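Uncharacterized protein (Sus scrofa, PDB 5BNF) is porcine CD38, a member of the ADP-ribosyl cyclase family of proteins. Local coordinates at residues A[104-109]-A[137-142]; A[5-8]-A[12-15]. One frame throughout, in Å; residues are numbered along the deposited sequence.

Contact 1: residues A[104-109]-A[137-142]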
ATOM      1  N   TYR A 104       8.619  -1.146  -0.612  1.00 25.00           N
ATOM      2  CA  TYR A 104       9.585  -2.001  -1.280  1.00 30.93           C
ATOM      3  C   TYR A 104      10.253  -3.026  -0.369  1.00 41.18           C
ATOM      4  O   TYR A 104      10.353  -4.208  -0.712  1.00 38.37           O
ATOM      5  CB  TYR A 104      10.664  -1.135  -1.936  1.00 41.48           C
ATOM      6  CG  TYR A 104      11.800  -1.936  -2.512  1.00 50.09           C
ATOM      7  CD1 TYR A 104      11.621  -2.709  -3.659  1.00 64.01           C
ATOM      8  CD2 TYR A 104      13.044  -1.957  -1.889  1.00 54.89           C
ATOM      9  CE1 TYR A 104      12.652  -3.483  -4.168  1.00 59.70           C
ATOM     10  CE2 TYR A 104      14.080  -2.729  -2.391  1.00 71.35           C
ATOM     11  CZ  TYR A 104      13.877  -3.489  -3.530  1.00 62.75           C
ATOM     12  OH  TYR A 104      14.900  -4.258  -4.023  1.00 78.69           O
ATOM     13  N   ILE A 105      10.729  -2.575   0.784  1.00 39.77           N
ATOM     14  CA  ILE A 105      11.400  -3.477   1.703  1.00 39.29           C
ATOM     15  C   ILE A 105      10.445  -4.376   2.482  1.00 44.31           C
ATOM     16  O   ILE A 105      10.774  -5.527   2.768  1.00 46.35           O
ATOM     17  CB  ILE A 105      12.276  -2.697   2.693  1.00 40.92           C
ATOM     18  CG1 ILE A 105      11.403  -1.890   3.644  1.00 33.55           C
ATOM     19  CG2 ILE A 105      13.202  -1.760   1.933  1.00 45.69           C
ATOM     20  CD1 ILE A 105      12.174  -1.294   4.802  1.00 28.02           C
ATOM     21  N   ALA A 106       9.258  -3.867   2.802  1.00 40.36           N
ATOM     22  CA  ALA A 106       8.284  -4.642   3.564  1.00 43.25           C
ATOM     23  C   ALA A 106       7.474  -5.621   2.719  1.00 42.73           C
ATOM     24  O   ALA A 106       6.969  -6.624   3.227  1.00 40.38           O
ATOM     25  CB  ALA A 106       7.352  -3.698   4.301  1.00 39.53           C
ATOM     26  N   ASP A 107       7.372  -5.337   1.426  1.00 46.50           N
ATOM     27  CA  ASP A 107       6.604  -6.167   0.510  1.00 46.47           C
ATOM     28  C   ASP A 107       6.722  -7.680   0.716  1.00 50.06           C
ATOM     29  O   ASP A 107       7.821  -8.225   0.786  1.00 50.80           O
ATOM     30  CB  ASP A 107       6.976  -5.808  -0.927  1.00 48.78           C
ATOM     31  CG  ASP A 107       6.038  -6.424  -1.939  1.00 56.66           C
ATOM     32  OD1 ASP A 107       4.809  -6.370  -1.719  1.00 52.28           O
ATOM     33  OD2 ASP A 107       6.525  -6.953  -2.958  1.00 57.88           O
ATOM     34  N   ASP A 108       5.565  -8.337   0.812  1.00 47.64           N
ATOM     35  CA  ASP A 108       5.453  -9.785   0.993  1.00 45.48           C
ATOM     36  C   ASP A 108       5.927 -10.353   2.328  1.00 39.45           C
ATOM     37  O   ASP A 108       5.811 -11.551   2.568  1.00 36.26           O
ATOM     38  CB  ASP A 108       6.177 -10.523  -0.137  1.00 55.07           C
ATOM     39  CG  ASP A 108       5.459 -10.398  -1.467  1.00 74.72           C
ATOM     40  OD1 ASP A 108       4.213 -10.519  -1.479  1.00 72.89           O
ATOM     41  OD2 ASP A 108       6.138 -10.195  -2.500  1.00 66.10           O
ATOM     42  N   LEU A 109       6.445  -9.508   3.204  1.00 34.11           N
ATOM     43  CA  LEU A 109       6.939  -9.992   4.487  1.00 33.57           C
ATOM     44  C   LEU A 109       5.869 -10.098   5.577  1.00 31.79           C
ATOM     45  O   LEU A 109       4.782  -9.531   5.456  1.00 26.45           O
ATOM     46  CB  LEU A 109       8.071  -9.082   4.959  1.00 33.46           C
ATOM     47  CG  LEU A 109       9.470  -9.255   4.352  1.00 38.25           C
ATOM     48  CD1 LEU A 109       9.421  -9.480   2.860  1.00 24.24           C
ATOM     49  CD2 LEU A 109      10.282  -8.016   4.690  1.00 36.65           C
ATOM     50  N   SER A 137      -0.994  -5.156   9.210  1.00 24.22           N
ATOM     51  CA  SER A 137      -2.106  -4.410   8.660  1.00 22.30           C
ATOM     52  C   SER A 137      -2.000  -2.920   8.949  1.00 29.70           C
ATOM     53  O   SER A 137      -2.237  -2.092   8.071  1.00 32.01           O
ATOM     54  CB  SER A 137      -3.416  -4.959   9.205  1.00 20.81           C
ATOM     55  OG  SER A 137      -3.563  -6.312   8.821  1.00 23.94           O
ATOM     56  N   VAL A 138      -1.642  -2.566  10.175  1.00 20.32           N
ATOM     57  CA  VAL A 138      -1.535  -1.159  10.508  1.00 16.80           C
ATOM     58  C   VAL A 138      -0.483  -0.505   9.641  1.00 13.80           C
ATOM     59  O   VAL A 138      -0.667   0.605   9.149  1.00 22.18           O
ATOM     60  CB  VAL A 138      -1.196  -0.960  11.976  1.00 15.20           C
ATOM     61  CG1 VAL A 138      -0.737   0.465  12.219  1.00 17.32           C
ATOM     62  CG2 VAL A 138      -2.443  -1.265  12.813  1.00 24.04           C
ATOM     63  N   PHE A 139       0.619  -1.207   9.449  1.00 21.58           N
ATOM     64  CA  PHE A 139       1.684  -0.704   8.617  1.00 28.27           C
ATOM     65  C   PHE A 139       1.130  -0.390   7.226  1.00 27.72           C
ATOM     66  O   PHE A 139       1.071   0.765   6.808  1.00 35.62           O
ATOM     67  CB  PHE A 139       2.782  -1.746   8.490  1.00 25.39           C
ATOM     68  CG  PHE A 139       3.824  -1.378   7.490  1.00 31.88           C
ATOM     69  CD1 PHE A 139       4.755  -0.398   7.778  1.00 22.84           C
ATOM     70  CD2 PHE A 139       3.848  -1.977   6.238  1.00 35.80           C
ATOM     71  CE1 PHE A 139       5.699  -0.013   6.822  1.00 38.55           C
ATOM     72  CE2 PHE A 139       4.787  -1.598   5.283  1.00 26.98           C
ATOM     73  CZ  PHE A 139       5.712  -0.617   5.575  1.00 35.88           C
ATOM     74  N   TRP A 140       0.716  -1.435   6.521  1.00 26.71           N
ATOM     75  CA  TRP A 140       0.186  -1.277   5.178  1.00 30.48           C
ATOM     76  C   TRP A 140      -0.960  -0.281   5.082  1.00 29.36           C
ATOM     77  O   TRP A 140      -1.080   0.436   4.092  1.00 31.05           O
ATOM     78  CB  TRP A 140      -0.233  -2.637   4.630  1.00 24.44           C
ATOM     79  CG  TRP A 140       0.942  -3.510   4.337  1.00 23.00           C
ATOM     80  CD1 TRP A 140       1.308  -4.641   4.997  1.00 33.69           C
ATOM     81  CD2 TRP A 140       1.914  -3.313   3.310  1.00 24.80           C
ATOM     82  NE1 TRP A 140       2.449  -5.167   4.446  1.00 40.50           N
ATOM     83  CE2 TRP A 140       2.843  -4.369   3.405  1.00 38.31           C
ATOM     84  CE3 TRP A 140       2.091  -2.346   2.313  1.00 24.49           C
ATOM     85  CZ2 TRP A 140       3.934  -4.489   2.543  1.00 45.51           C
ATOM     86  CZ3 TRP A 140       3.176  -2.465   1.456  1.00 31.06           C
ATOM     87  CH2 TRP A 140       4.082  -3.529   1.576  1.00 27.00           C
ATOM     88  N   ASN A 141      -1.793  -0.228   6.114  1.00 28.37           N
ATOM     89  CA  ASN A 141      -2.915   0.698   6.140  1.00 27.53           C
ATOM     90  C   ASN A 141      -2.411   2.130   6.181  1.00 29.27           C
ATOM     91  O   ASN A 141      -2.946   3.004   5.502  1.00 29.71           O
ATOM     92  CB  ASN A 141      -3.777   0.441   7.364  1.00 41.02           C
ATOM     93  CG  ASN A 141      -5.229   0.282   7.020  1.00 61.43           C
ATOM     94  OD1 ASN A 141      -5.893   1.237   6.610  1.00 51.88           O
ATOM     95  ND2 ASN A 141      -5.736  -0.936   7.174  1.00 62.56           N
ATOM     96  N   LEU A 142      -1.375   2.364   6.980  1.00 29.04           N
ATOM     97  CA  LEU A 142      -0.791   3.692   7.112  1.00 29.97           C
ATOM     98  C   LEU A 142       0.006   4.101   5.862  1.00 36.40           C
ATOM     99  O   LEU A 142      -0.069   5.242   5.412  1.00 40.63           O
ATOM    100  CB  LEU A 142       0.121   3.735   8.339  1.00 23.05           C
ATOM    101  CG  LEU A 142       0.931   5.011   8.559  1.00 26.86           C
ATOM    102  CD1 LEU A 142      -0.004   6.226   8.596  1.00 25.30           C
ATOM    103  CD2 LEU A 142       1.722   4.885   9.853  1.00 40.33           C
TER
HETATM  104  O   HOH W   1       2.985  -7.590   4.008  1.00 40.47           O
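Helix 101-106 ends at Ala106 and the chain folds into a type II beta turn, closed by Leu109 N to Ala106 O at 2.9 Å, facing helix 135-149 with the CA atoms of Ala106 and Trp140 8.9 Å apart. Two neighbouring aromatic residues bridge that gap. The methyl of Ala106 points at the helix, its CB 3.5 Å from CE2 of Phe139 and meeting the ring obliquely. Phe139 is turned with CG anti to the backbone N (chi1 172°), whereas Trp140 has CG beside its own N (chi1 -70°); the edge of the phenyl ring stands over the indole face, with Phe139 CE2 3.8 Å above the plane of the Trp140 ring and over its centre, and Trp140 CD1 lies at the phenyl edge in its plane. Both segments belong to the mainly helical part of this ADP-ribosyl cyclase fold, away from the parallel sheet, and Phe41, Tyr58 and Trp111 complete an aromatic cluster round Phe139. The six-membered side of the indole reaches the start of the turn, where CZ2 of Trp140 lies 3.7 Å from Asp107 N, which sits at the ring edge. A water donates to Leu109 O. Arg17 NH1, from helix 10-25, bonds the carbonyls of Ile105 and Asp107.

Contact 2: residues A[5-8]-A[12-15]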
ATOM      1  N   GLY A   5       3.581 -16.591  10.423  1.00 29.22           N
ATOM      2  CA  GLY A   5       4.543 -16.184  11.426  1.00 32.68           C
ATOM      3  C   GLY A   5       5.510 -15.238  10.750  1.00 30.83           C
ATOM      4  O   GLY A   5       5.518 -15.134   9.523  1.00 27.08           O
ATOM      5  N   SER A   6       6.321 -14.549  11.541  1.00 25.24           N
ATOM      6  CA  SER A   6       7.282 -13.605  11.001  1.00 30.60           C
ATOM      7  C   SER A   6       8.168 -14.255   9.947  1.00 31.99           C
ATOM      8  O   SER A   6       8.440 -15.448   9.998  1.00 29.79           O
ATOM      9  CB  SER A   6       8.148 -13.047  12.127  1.00 36.82           C
ATOM     10  OG  SER A   6       7.348 -12.395  13.097  1.00 39.87           O
ATOM     11  N   THR A   7       8.606 -13.461   8.983  1.00 28.46           N
ATOM     12  CA  THR A   7       9.468 -13.970   7.938  1.00 29.06           C
ATOM     13  C   THR A   7      10.839 -14.214   8.560  1.00 34.59           C
ATOM     14  O   THR A   7      11.391 -13.338   9.229  1.00 37.30           O
ATOM     15  CB  THR A   7       9.598 -12.952   6.794  1.00 42.12           C
ATOM     16  OG1 THR A   7       8.290 -12.544   6.377  1.00 28.88           O
ATOM     17  CG2 THR A   7      10.341 -13.566   5.610  1.00 38.95           C
ATOM     18  N   VAL A   8      11.376 -15.411   8.364  1.00 39.63           N
ATOM     19  CA  VAL A   8      12.686 -15.735   8.913  1.00 44.05           C
ATOM     20  C   VAL A   8      13.722 -14.742   8.405  1.00 42.04           C
ATOM     21  O   VAL A   8      13.660 -14.304   7.258  1.00 43.76           O
ATOM     22  CB  VAL A   8      13.139 -17.147   8.509  1.00 43.45           C
ATOM     23  CG1 VAL A   8      14.515 -17.431   9.089  1.00 47.69           C
ATOM     24  CG2 VAL A   8      12.136 -18.175   9.000  1.00 53.31           C
ATOM     25  N   GLU A  12      17.569  -9.111   8.526  1.00 48.80           N
ATOM     26  CA  GLU A  12      18.545  -9.117   7.447  1.00 53.60           C
ATOM     27  C   GLU A  12      17.896  -8.725   6.128  1.00 54.24           C
ATOM     28  O   GLU A  12      18.451  -7.943   5.350  1.00 55.40           O
ATOM     29  CB  GLU A  12      19.141 -10.511   7.318  1.00 63.86           C
ATOM     30  CG  GLU A  12      19.191 -11.258   8.634  1.00 91.64           C
ATOM     31  CD  GLU A  12      19.480 -12.727   8.447  1.00107.41           C
ATOM     32  OE1 GLU A  12      19.375 -13.484   9.435  1.00106.82           O
ATOM     33  OE2 GLU A  12      19.814 -13.120   7.308  1.00113.48           O
ATOM     34  N   ILE A  13      16.713  -9.276   5.886  1.00 47.42           N
ATOM     35  CA  ILE A  13      15.983  -9.011   4.659  1.00 44.57           C
ATOM     36  C   ILE A  13      15.675  -7.538   4.423  1.00 48.64           C
ATOM     37  O   ILE A  13      15.983  -7.010   3.354  1.00 54.64           O
ATOM     38  CB  ILE A  13      14.670  -9.813   4.617  1.00 45.20           C
ATOM     39  CG1 ILE A  13      14.997 -11.307   4.544  1.00 40.77           C
ATOM     40  CG2 ILE A  13      13.821  -9.376   3.429  1.00 34.97           C
ATOM     41  CD1 ILE A  13      13.780 -12.218   4.374  1.00 30.47           C
ATOM     42  N   ILE A  14      15.078  -6.871   5.404  1.00 44.51           N
ATOM     43  CA  ILE A  14      14.752  -5.462   5.222  1.00 44.94           C
ATOM     44  C   ILE A  14      15.997  -4.594   5.148  1.00 52.65           C
ATOM     45  O   ILE A  14      15.975  -3.532   4.526  1.00 59.86           O
ATOM     46  CB  ILE A  14      13.827  -4.916   6.339  1.00 32.58           C
ATOM     47  CG1 ILE A  14      14.522  -5.002   7.697  1.00 46.09           C
ATOM     48  CG2 ILE A  14      12.517  -5.692   6.354  1.00 41.03           C
ATOM     49  CD1 ILE A  14      13.714  -4.366   8.826  1.00 31.48           C
ATOM     50  N   LEU A  15      17.082  -5.036   5.780  1.00 51.93           N
ATOM     51  CA  LEU A  15      18.318  -4.265   5.740  1.00 52.02           C
ATOM     52  C   LEU A  15      18.840  -4.297   4.310  1.00 44.33           C
ATOM     53  O   LEU A  15      19.162  -3.262   3.737  1.00 44.63           O
ATOM     54  CB  LEU A  15      19.378  -4.853   6.677  1.00 51.41           C
ATOM     55  CG  LEU A  15      20.078  -3.873   7.632  1.00 57.77           C
ATOM     56  CD1 LEU A  15      21.518  -4.324   7.813  1.00 44.19           C
ATOM     57  CD2 LEU A  15      20.047  -2.442   7.088  1.00 58.03           C
TER
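Ile13, Val8 and Thr7 make this small contact, in which one isoleucine of helix 10-25 reaches back to the loop before the helix. Ile13 contributes most. Its CG1 stands beside the backbone N (chi1 -66°) and the chain then runs extended (chi2 -175°), which carries CD1 out to residues 5-8. There the methyl has two neighbours: CD1 of Ile13 lies 3.6 Å from the carbonyl oxygen of Val8 and 3.9 Å from CG2 of Thr7. The side chains of Thr7 and Ile13 cross at about a right angle, so they meet at their methyl ends and not along their lengths. Val8 takes part through its backbone; its isopropyl group does not touch residues 12-15. Thr7 divides its two branches: CG2, anti to the backbone N, goes to Ile13, while OG1 accepts a hydrogen bond from Ser110 N. Backbone bonds of Thr7 with Ser110 and of Ser6 with Asn121 hold the loop against neighbouring loops. This is the N-terminal approach to a helix, packed at the protein surface. With no hydrogen bond between the segments, the contact rests on van der Waals packing of the Ile13 methyl against a methyl and a carbonyl oxygen, and so has little directional preference of its own.

Overall arrangement
From the N terminus, contact 2 comes first: residues 5-8 meet 12-15 across three intervening residues, a short local closure where the chain enters helix 10-25. Contact 1 follows in series, closing the longer, mostly irregular passage of 27 residues between 104-109 and 137-142, so the two neither nest nor cross. Their centres are nonetheless about 12 Å apart, and they touch mainly through Leu109: its CA lies 3.5 Å from OG1 of Thr7, and its CD2 lies 3.6 Å from CG2 of Ile14. Helix 10-25 and the loop before it thereby pack on the turn after helix 101-106, a turn that also packs on helix 135-149. Contact 2 lies at the surface, contact 1 deeper.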